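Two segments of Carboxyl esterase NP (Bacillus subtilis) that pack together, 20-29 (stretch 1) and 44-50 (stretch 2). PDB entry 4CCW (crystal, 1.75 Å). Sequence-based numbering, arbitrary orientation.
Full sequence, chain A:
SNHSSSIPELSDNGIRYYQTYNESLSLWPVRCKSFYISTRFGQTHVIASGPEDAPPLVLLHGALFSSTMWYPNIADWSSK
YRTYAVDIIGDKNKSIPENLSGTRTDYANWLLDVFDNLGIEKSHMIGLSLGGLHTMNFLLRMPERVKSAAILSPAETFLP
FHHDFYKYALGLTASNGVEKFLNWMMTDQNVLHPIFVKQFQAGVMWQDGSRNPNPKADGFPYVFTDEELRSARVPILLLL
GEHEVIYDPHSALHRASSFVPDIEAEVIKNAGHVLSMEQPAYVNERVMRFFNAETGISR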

# COMPACT_ATOMS: atom_id res chain seq x y z
N THR A 20 9.14 -17.17 -2.52
CA THR A 20 8.14 -16.95 -1.46
C THR A 20 6.97 -16.08 -1.93
O THR A 20 5.84 -16.27 -1.50
CB THR A 20 8.76 -16.34 -0.16
OG1 THR A 20 9.31 -15.04 -0.42
CG2 THR A 20 9.82 -17.28 0.45
N TYR A 21 7.26 -15.11 -2.79
CA TYR A 21 6.24 -14.24 -3.38
C TYR A 21 5.27 -15.09 -4.19
O TYR A 21 4.04 -14.95 -4.07
CB TYR A 21 6.93 -13.19 -4.27
CG TYR A 21 6.03 -12.11 -4.83
CD1 TYR A 21 5.04 -12.41 -5.77
CD2 TYR A 21 6.22 -10.78 -4.47
CE1 TYR A 21 4.23 -11.41 -6.30
CE2 TYR A 21 5.43 -9.78 -4.99
CZ TYR A 21 4.44 -10.10 -5.90
OH TYR A 21 3.66 -9.09 -6.41
N ASN A 22 5.81 -15.99 -5.01
CA ASN A 22 5.01 -16.88 -5.83
C ASN A 22 4.16 -17.82 -4.99
O ASN A 22 3.01 -18.11 -5.33
CB ASN A 22 5.90 -17.67 -6.81
CG ASN A 22 6.48 -16.78 -7.89
OD1 ASN A 22 6.04 -15.65 -8.09
ND2 ASN A 22 7.49 -17.29 -8.60
N GLU A 23 4.71 -18.28 -3.87
CA GLU A 23 3.98 -19.15 -2.96
C GLU A 23 2.84 -18.43 -2.25
O GLU A 23 1.78 -19.01 -2.03
CB GLU A 23 4.93 -19.85 -1.99
CG GLU A 23 5.84 -20.82 -2.73
CD GLU A 23 6.71 -21.65 -1.82
OE1 GLU A 23 6.51 -21.62 -0.59
OE2 GLU A 23 7.61 -22.35 -2.34
N SER A 24 3.04 -17.15 -1.91
CA SER A 24 1.96 -16.32 -1.35
C SER A 24 0.81 -16.11 -2.34
O SER A 24 -0.34 -15.95 -1.93
CB SER A 24 2.48 -14.97 -0.89
OG SER A 24 3.27 -15.09 0.28
N LEU A 25 1.11 -16.09 -3.64
CA LEU A 25 0.06 -15.93 -4.65
C LEU A 25 -0.92 -17.10 -4.72
O LEU A 25 -2.00 -16.96 -5.28
CB LEU A 25 0.65 -15.64 -6.03
CG LEU A 25 1.01 -14.19 -6.38
CD1 LEU A 25 1.11 -14.05 -7.89
CD2 LEU A 25 -0.02 -13.21 -5.83
N SER A 26 -0.56 -18.23 -4.13
CA SER A 26 -1.47 -19.36 -4.02
C SER A 26 -2.58 -19.11 -2.98
O SER A 26 -3.55 -19.87 -2.91
CB SER A 26 -0.71 -20.65 -3.70
OG SER A 26 -0.28 -20.68 -2.35
N LEU A 27 -2.41 -18.05 -2.18
CA LEU A 27 -3.44 -17.61 -1.23
C LEU A 27 -4.52 -16.74 -1.88
O LEU A 27 -5.50 -16.35 -1.22
CB LEU A 27 -2.81 -16.84 -0.06
CG LEU A 27 -1.67 -17.46 0.76
CD1 LEU A 27 -1.12 -16.45 1.75
CD2 LEU A 27 -2.10 -18.74 1.46
N TRP A 28 -4.32 -16.43 -3.18
CA TRP A 28 -5.26 -15.65 -3.97
C TRP A 28 -6.42 -16.54 -4.35
O TRP A 28 -6.23 -17.53 -5.07
CB TRP A 28 -4.55 -15.17 -5.23
CG TRP A 28 -4.91 -13.80 -5.74
CD1 TRP A 28 -5.85 -13.48 -6.73
CD2 TRP A 28 -4.30 -12.52 -5.35
NE1 TRP A 28 -5.87 -12.13 -6.95
CE2 TRP A 28 -4.97 -11.49 -6.16
CE3 TRP A 28 -3.32 -12.13 -4.45
CZ2 TRP A 28 -4.65 -10.14 -6.04
CZ3 TRP A 28 -3.00 -10.78 -4.34
CH2 TRP A 28 -3.65 -9.80 -5.12
N PRO A 29 -7.65 -16.22 -3.88
CA PRO A 29 -8.78 -17.14 -4.08
C PRO A 29 -9.57 -16.91 -5.37
O PRO A 29 -10.70 -17.39 -5.50
CB PRO A 29 -9.66 -16.87 -2.87
CG PRO A 29 -9.41 -15.44 -2.55
CD PRO A 29 -8.04 -15.06 -3.06
N THR A 44 7.28 -2.62 -13.66
CA THR A 44 6.38 -2.61 -12.52
C THR A 44 5.47 -3.84 -12.56
O THR A 44 4.78 -4.08 -13.54
CB THR A 44 5.55 -1.32 -12.52
OG1 THR A 44 6.44 -0.20 -12.40
CG2 THR A 44 4.56 -1.28 -11.38
N HIS A 45 5.51 -4.62 -11.48
CA HIS A 45 4.76 -5.86 -11.40
C HIS A 45 3.32 -5.59 -11.01
O HIS A 45 3.04 -4.78 -10.12
CB HIS A 45 5.44 -6.81 -10.43
CG HIS A 45 4.89 -8.21 -10.45
ND1 HIS A 45 3.99 -8.65 -9.55
CD2 HIS A 45 5.14 -9.27 -11.31
CE1 HIS A 45 3.67 -9.93 -9.84
NE2 HIS A 45 4.38 -10.31 -10.91
N VAL A 46 2.41 -6.24 -11.72
CA VAL A 46 0.97 -6.06 -11.51
C VAL A 46 0.28 -7.42 -11.48
O VAL A 46 0.61 -8.33 -12.26
CB VAL A 46 0.32 -5.19 -12.62
CG1 VAL A 46 -1.16 -4.94 -12.35
CG2 VAL A 46 1.04 -3.86 -12.76
N ILE A 47 -0.67 -7.56 -10.55
CA ILE A 47 -1.56 -8.71 -10.50
C ILE A 47 -2.99 -8.24 -10.82
O ILE A 47 -3.55 -7.39 -10.11
CB ILE A 47 -1.53 -9.37 -9.11
CG1 ILE A 47 -0.09 -9.69 -8.70
CG2 ILE A 47 -2.37 -10.64 -9.11
CD1 ILE A 47 0.11 -9.82 -7.22
N ALA A 48 -3.57 -8.76 -11.91
CA ALA A 48 -4.93 -8.38 -12.31
C ALA A 48 -5.93 -9.48 -12.00
O ALA A 48 -5.66 -10.66 -12.23
CB ALA A 48 -4.98 -8.03 -13.80
N SER A 49 -7.09 -9.08 -11.49
CA SER A 49 -8.20 -9.98 -11.20
C SER A 49 -9.51 -9.29 -11.59
O SER A 49 -9.55 -8.07 -11.72
CB SER A 49 -8.24 -10.29 -9.70
OG SER A 49 -6.97 -10.62 -9.19
N GLY A 50 -10.58 -10.06 -11.74
CA GLY A 50 -11.90 -9.48 -11.97
C GLY A 50 -12.25 -9.34 -13.44
O GLY A 50 -11.37 -9.50 -14.31

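Three side chains from each stretch make the contact: Tyr 21, Leu 25 and Trp 28 on one side, His 45, Ile 47 and Ser 49 on the other. All six point their CA-to-CB bonds toward the partner stretch. Their spacing follows the backbone. Residues 20-24 are helical and 25-27 keep helical phi/psi, so steps of four and three return to the same side. In the strand, alternate residues face the same way, and Val 46 and Ala 48 point away. The backbones stay apart, with the CA atoms of Leu 25 and Ile 47 9.4 Å from each other, so side chains fill the gap. Together the stretches bury 278 Å².

The apolar contacts centre on Ile 47, which has the largest covered area and touches all three contacting residues of stretch 1. Ile 47 CD1 lies 3.7 Å from Leu 25 CD2, whose apolar side chain matches the methyl it meets. Ile 47 CG2 sits over one face of the Trp 28 ring, 4.2 Å from the centroid of the six-membered ring, in a CH-pi contact. Ile 47 CD1 also comes within 4.3 Å of Trp 28 CH2. A branched aliphatic side chain suits this place. Separately, Ile 47 CD1 makes a van der Waals contact with Tyr 21 OH at 3.7 Å.

Trp 28 NE1 donates a hydrogen bond to Ser 49 OG at 2.9 Å, with an N-H...O angle of 158°. The short side chain of Ser 49 puts its hydroxyl at the ring edge, near its plane, where the indole N-H points. The bond gives the buried indole nitrogen a polar partner.

Tyr 21 and His 45 form an oblique aromatic pair. Their planes are at 90° and their centroids 5.4 Å apart. Tyr 21 OH is 3.2 Å from His 45 ND1, and the hydroxyl is hydrogen-bonded elsewhere in the structure. Both residues are buried, and their rings span the wide backbone separation here.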